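Oligopeptide-binding protein oppA (Lactococcus lactis, PDB 3DRF) binds oligopeptides outside the cell as the receptor of the OppABCDF ABC transporter, which takes them up for growth in milk. Local coordinates at residues P65-D70 and L219-F224; E233-P239 and N251-V257. All blocks are in the same frame, centred on the assembly; numbering follows the deposited sequence.

Contact 1. Residues P65-D70 and L219-F224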
loop_
_atom_site.group_PDB
_atom_site.type_symbol
_atom_site.label_atom_id
_atom_site.label_comp_id
_atom_site.label_asym_id
_atom_site.label_seq_id
_atom_site.Cartn_x
_atom_site.Cartn_y
_atom_site.Cartn_z
ATOM N N PRO A 65 6.886 12.190 10.892
ATOM C CA PRO A 65 7.797 12.957 11.761
ATOM C C PRO A 65 8.631 12.075 12.724
ATOM O O PRO A 65 9.702 12.426 13.115
ATOM C CB PRO A 65 6.848 13.904 12.536
ATOM C CG PRO A 65 5.679 14.100 11.642
ATOM C CD PRO A 65 5.494 12.694 10.985
ATOM N N GLY A 66 8.120 10.893 13.038
ATOM C CA GLY A 66 8.848 9.952 13.892
ATOM C C GLY A 66 9.803 9.012 13.155
ATOM O O GLY A 66 10.411 8.183 13.795
ATOM N N GLY A 67 9.968 9.198 11.843
ATOM C CA GLY A 67 10.864 8.370 11.059
ATOM C C GLY A 67 10.131 7.483 10.056
ATOM O O GLY A 67 10.767 6.748 9.382
ATOM N N GLY A 68 8.821 7.587 9.937
ATOM C CA GLY A 68 8.079 6.787 8.943
ATOM C C GLY A 68 8.144 5.274 9.187
ATOM O O GLY A 68 8.412 4.520 8.310
ATOM N N GLN A 69 7.966 4.916 10.438
ATOM C CA GLN A 69 8.136 3.512 10.954
ATOM C C GLN A 69 9.595 3.040 10.771
ATOM O O GLN A 69 9.876 1.939 10.455
ATOM C CB GLN A 69 7.074 2.575 10.335
ATOM C CG GLN A 69 5.668 3.036 10.673
ATOM C CD GLN A 69 4.589 2.388 9.804
ATOM O OE1 GLN A 69 3.591 1.942 10.292
ATOM N NE2 GLN A 69 4.848 2.316 8.532
ATOM N N ASP A 70 10.481 3.978 11.062
ATOM C CA ASP A 70 11.921 3.756 11.225
ATOM C C ASP A 70 12.633 3.230 9.960
ATOM O O ASP A 70 13.415 2.339 9.957
ATOM C CB ASP A 70 12.192 2.933 12.507
ATOM C CG ASP A 70 11.676 3.664 13.741
ATOM O OD1 ASP A 70 11.894 4.883 13.777
ATOM O OD2 ASP A 70 11.088 3.036 14.566
ATOM N N LEU A 219 9.349 3.178 20.935
ATOM C CA LEU A 219 10.593 3.864 20.588
ATOM C C LEU A 219 10.666 4.103 19.075
ATOM O O LEU A 219 10.219 3.293 18.282
ATOM C CB LEU A 219 11.845 3.061 21.024
ATOM C CG LEU A 219 11.905 2.677 22.516
ATOM C CD1 LEU A 219 13.264 1.999 22.844
ATOM C CD2 LEU A 219 11.710 3.949 23.396
ATOM N N VAL A 220 11.275 5.229 18.715
ATOM C CA VAL A 220 11.457 5.601 17.302
ATOM C C VAL A 220 12.853 6.152 17.091
ATOM O O VAL A 220 13.625 6.350 17.990
ATOM C CB VAL A 220 10.400 6.613 16.816
ATOM C CG1 VAL A 220 8.979 6.078 17.099
ATOM C CG2 VAL A 220 10.608 8.000 17.523
ATOM N N THR A 221 13.148 6.356 15.828
ATOM C CA THR A 221 14.499 6.783 15.402
ATOM C C THR A 221 14.520 8.155 14.645
ATOM O O THR A 221 15.540 8.631 14.328
ATOM C CB THR A 221 15.155 5.725 14.444
ATOM O OG1 THR A 221 14.442 5.660 13.194
ATOM C CG2 THR A 221 15.234 4.331 15.108
ATOM N N GLY A 222 13.365 8.729 14.388
ATOM C CA GLY A 222 13.260 9.898 13.533
ATOM C C GLY A 222 13.534 11.239 14.247
ATOM O O GLY A 222 13.873 11.287 15.385
ATOM N N PRO A 223 13.338 12.338 13.516
ATOM C CA PRO A 223 13.681 13.677 14.083
ATOM C C PRO A 223 12.752 14.079 15.232
ATOM O O PRO A 223 13.175 14.865 16.067
ATOM C CB PRO A 223 13.578 14.642 12.867
ATOM C CG PRO A 223 12.790 13.857 11.806
ATOM C CD PRO A 223 13.048 12.371 12.066
ATOM N N PHE A 224 11.559 13.537 15.295
ATOM C CA PHE A 224 10.618 13.751 16.393
ATOM C C PHE A 224 10.275 12.396 17.029
ATOM O O PHE A 224 10.397 11.371 16.431
ATOM C CB PHE A 224 9.295 14.406 15.903
ATOM C CG PHE A 224 9.469 15.837 15.379
ATOM C CD1 PHE A 224 9.200 16.916 16.196
ATOM C CD2 PHE A 224 9.940 16.073 14.107
ATOM C CE1 PHE A 224 9.406 18.211 15.756
ATOM C CE2 PHE A 224 10.152 17.376 13.622
ATOM C CZ PHE A 224 9.868 18.453 14.459
#
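The carboxylate of D70 meets T221 through a single oxygen. OD1 of D70 accepts from OG1 of T221 at 2.7 Å and from the backbone N of the same residue at 2.8 Å. Both donors come from the same face of the carboxylate, some 40° above its plane. T221 can offer the pair together because its hydroxyl stands between its own N and carbonyl carbon (chi1 67°), while CG2 lies beside the backbone N and also brushes OD1. Were D70 an alanine, the hydroxyl and amide of T221 would probably lose their shared acceptor, and the hydroxyl would be set free to turn. Further along, the contact passes to the backbone. O of P65 takes a hydrogen bond from N of F224 (3.1 Å) and lies in the ring plane at the edge of that phenylalanine, whose CD2 packs 4.1 Å from CB of P65. A weak bond joins N of G222 to O of G66, with CB of V220 against the same oxygen at 3.4 Å. The two loops come so close here that G222 has no room for a CB beside the G66-G67 peptide. W565 of helix 564-567 touches P65, P223 and F224. The polarity of this buried contact thus runs one way: 219-224 supplies the donors and 65-70 the acceptors, with OD1 of D70 taking two.

Contact 2. Residues E233-P239 and N251-V257; sequences ESIKYVP and NSITYEV
Five backbone hydrogen bonds tie 233-239 to 251-257, the shortest from N of Y237 to O of I253 at 2.8 Å. I235 and Y255 bond reciprocally, N to O, both at 2.9 Å. The return bond from N of I253 to O of Y237 is longer, 3.1 Å, and its donor is tilted 30° from the carbonyl plane. At the far end N of V257 reaches O of E233, where a water held by O of V257 adds a weak bond to the same carbonyl. Polar side-chain ends look to other parts of the chain: OH of Y237 bonds to O of M62, OH of Y255 to N276, and OG of S252 to N34.

The strands 234-239 and 252-257 are antiparallel neighbours, 173° between directions, inside a mixed five-stranded sheet, with 224-230 beyond the first and 34-40 beyond the second. E233 and S234 form a classic beta bulge opposite V230 of strand 224-230.

I235, Y237, I253 and Y255 share one face. With CG beside its own N, anti to the carbonyl carbon (chi1 -77°), the ring of Y237 is placed against I235 of its own strand, whose CG2 sits over the centre of one ring face, 3.6 Å above the plane. Across the strand pair, the in-plane edge of this ring meets O of I253, and CE2 of Y237 lies 4.2 Å from CB of Y255; the two tyrosine side chains cross obliquely. Helix 57-62 packs on this face through F59, T61 and M62. The face of S234, K236, T254 and E256 is more exposed: CB of S234 touches CG of E256 at 3.8 Å, while the aliphatic chain of K236 passes alongside CG2 of T254.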
loop_
_atom_site.group_PDB
_atom_site.type_symbol
_atom_site.label_atom_id
_atom_site.label_comp_id
_atom_site.label_asym_id
_atom_site.label_seq_id
_atom_site.Cartn_x
_atom_site.Cartn_y
_atom_site.Cartn_z
ATOM N N GLU A 233 -6.977 8.747 17.394
ATOM C CA GLU A 233 -7.113 10.184 17.101
ATOM C C GLU A 233 -5.863 10.972 16.699
ATOM O O GLU A 233 -5.878 11.651 15.710
ATOM C CB GLU A 233 -7.726 10.875 18.346
ATOM C CG GLU A 233 -9.104 10.387 18.754
ATOM C CD GLU A 233 -9.678 11.175 19.949
ATOM O OE1 GLU A 233 -9.155 12.188 20.288
ATOM O OE2 GLU A 233 -10.631 10.664 20.472
ATOM N N SER A 234 -4.825 10.922 17.505
ATOM C CA SER A 234 -3.745 11.897 17.370
ATOM C C SER A 234 -2.399 11.482 17.948
ATOM O O SER A 234 -2.301 10.572 18.740
ATOM C CB SER A 234 -4.185 13.221 18.063
ATOM O OG SER A 234 -4.266 13.030 19.442
ATOM N N ILE A 235 -1.384 12.209 17.526
ATOM C CA ILE A 235 -0.023 12.101 18.046
ATOM C C ILE A 235 0.506 13.527 18.332
ATOM O O ILE A 235 0.367 14.396 17.524
ATOM C CB ILE A 235 0.941 11.532 16.979
ATOM C CG1 ILE A 235 0.413 10.220 16.346
ATOM C CG2 ILE A 235 2.360 11.350 17.567
ATOM C CD1 ILE A 235 1.080 9.859 15.013
ATOM N N LYS A 236 1.116 13.713 19.483
ATOM C CA LYS A 236 1.903 14.934 19.789
ATOM C C LYS A 236 3.366 14.573 19.667
ATOM O O LYS A 236 3.903 13.796 20.410
ATOM C CB LYS A 236 1.649 15.541 21.207
ATOM C CG LYS A 236 2.285 17.001 21.320
ATOM C CD LYS A 236 2.411 17.570 22.709
ATOM C CE LYS A 236 3.423 18.742 22.742
ATOM N NZ LYS A 236 4.281 18.876 23.961
ATOM N N TYR A 237 4.000 15.201 18.715
ATOM C CA TYR A 237 5.411 15.022 18.482
ATOM C C TYR A 237 6.277 16.163 19.081
ATOM O O TYR A 237 5.934 17.358 18.969
ATOM C CB TYR A 237 5.639 15.038 16.994
ATOM C CG TYR A 237 5.277 13.791 16.200
ATOM C CD1 TYR A 237 6.065 12.648 16.298
ATOM C CD2 TYR A 237 4.251 13.792 15.272
ATOM C CE1 TYR A 237 5.791 11.509 15.481
ATOM C CE2 TYR A 237 3.984 12.673 14.490
ATOM C CZ TYR A 237 4.759 11.554 14.610
ATOM O OH TYR A 237 4.587 10.458 13.827
ATOM N N VAL A 238 7.399 15.785 19.694
ATOM C CA VAL A 238 8.411 16.745 20.170
ATOM C C VAL A 238 9.748 16.302 19.617
ATOM O O VAL A 238 9.860 15.158 19.180
ATOM C CB VAL A 238 8.469 16.796 21.760
ATOM C CG1 VAL A 238 7.072 17.182 22.273
ATOM C CG2 VAL A 238 8.915 15.444 22.327
ATOM N N PRO A 239 10.776 17.139 19.621
ATOM C CA PRO A 239 12.035 16.695 19.018
ATOM C C PRO A 239 12.625 15.494 19.772
ATOM O O PRO A 239 12.501 15.381 20.967
ATOM C CB PRO A 239 12.934 17.918 19.210
ATOM C CG PRO A 239 11.956 19.103 19.130
ATOM C CD PRO A 239 10.798 18.591 19.962
ATOM N N ASN A 251 9.301 23.426 17.505
ATOM C CA ASN A 251 9.109 22.951 18.862
ATOM C C ASN A 251 8.199 21.740 18.954
ATOM O O ASN A 251 8.452 20.899 19.757
ATOM C CB ASN A 251 8.573 24.102 19.740
ATOM C CG ASN A 251 8.430 23.719 21.205
ATOM O OD1 ASN A 251 9.383 23.433 21.864
ATOM N ND2 ASN A 251 7.238 23.675 21.652
ATOM N N SER A 252 7.129 21.673 18.162
ATOM C CA SER A 252 6.243 20.508 18.240
ATOM C C SER A 252 5.469 20.376 16.943
ATOM O O SER A 252 5.391 21.292 16.183
ATOM C CB SER A 252 5.283 20.604 19.416
ATOM O OG SER A 252 4.228 21.510 19.148
ATOM N N ILE A 253 4.915 19.196 16.749
ATOM C CA ILE A 253 3.936 18.910 15.705
ATOM C C ILE A 253 2.794 18.099 16.274
ATOM O O ILE A 253 3.061 17.118 16.887
ATOM C CB ILE A 253 4.556 18.077 14.517
ATOM C CG1 ILE A 253 5.757 18.780 13.899
ATOM C CG2 ILE A 253 3.437 17.778 13.430
ATOM C CD1 ILE A 253 6.679 17.868 13.006
ATOM N N THR A 254 1.552 18.496 16.052
ATOM C CA THR A 254 0.418 17.652 16.394
ATOM C C THR A 254 -0.076 17.055 15.058
ATOM O O THR A 254 -0.092 17.707 14.020
ATOM C CB THR A 254 -0.666 18.444 17.133
ATOM O OG1 THR A 254 -1.152 19.485 16.272
ATOM C CG2 THR A 254 -0.060 19.018 18.398
ATOM N N TYR A 255 -0.428 15.794 15.088
ATOM C CA TYR A 255 -0.875 15.103 13.869
ATOM C C TYR A 255 -2.158 14.360 14.229
ATOM O O TYR A 255 -2.129 13.534 15.090
ATOM C CB TYR A 255 0.222 14.149 13.350
ATOM C CG TYR A 255 0.330 14.011 11.823
ATOM C CD1 TYR A 255 -0.774 13.948 11.018
ATOM C CD2 TYR A 255 1.537 13.946 11.224
ATOM C CE1 TYR A 255 -0.657 13.805 9.652
ATOM C CE2 TYR A 255 1.658 13.814 9.856
ATOM C CZ TYR A 255 0.550 13.757 9.088
ATOM O OH TYR A 255 0.665 13.672 7.733
ATOM N N GLU A 256 -3.268 14.725 13.584
ATOM C CA GLU A 256 -4.605 14.276 13.958
ATOM C C GLU A 256 -5.341 13.679 12.776
ATOM O O GLU A 256 -5.160 14.157 11.692
ATOM C CB GLU A 256 -5.456 15.463 14.542
ATOM C CG GLU A 256 -4.838 16.193 15.727
ATOM C CD GLU A 256 -5.789 17.207 16.336
ATOM O OE1 GLU A 256 -6.793 17.600 15.770
ATOM O OE2 GLU A 256 -5.456 17.581 17.434
ATOM N N VAL A 257 -6.318 12.857 12.949
ATOM C CA VAL A 257 -7.230 12.542 11.850
ATOM C C VAL A 257 -8.335 13.599 11.815
ATOM O O VAL A 257 -8.644 14.234 12.828
ATOM C CB VAL A 257 -7.817 11.096 11.886
ATOM C CG1 VAL A 257 -6.717 10.058 11.605
ATOM C CG2 VAL A 257 -8.546 10.819 13.192
HETATM O O HOH W 1 -8.775 13.388 15.561
#

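Contact 1 is buried and joins two irregular loops, whereas contact 2 belongs to a sheet with one covered face and one that is partly exposed. Their centres lie 12 Å apart and they abut directly: CG of P65 sits 3.6 Å from CE2 of Y237, and CZ of F224 lies 3.6 Å from CD1 of I253. The loop contact therefore rests on the covered face of 234-239 and 252-257. F224 also starts strand 224-230, the neighbour of 234-239, so contact 1 leads into the strand that flanks contact 2. Regular main-chain bonding carries contact 2; contact 1 has fewer, less regular backbone bonds and adds a carboxylate.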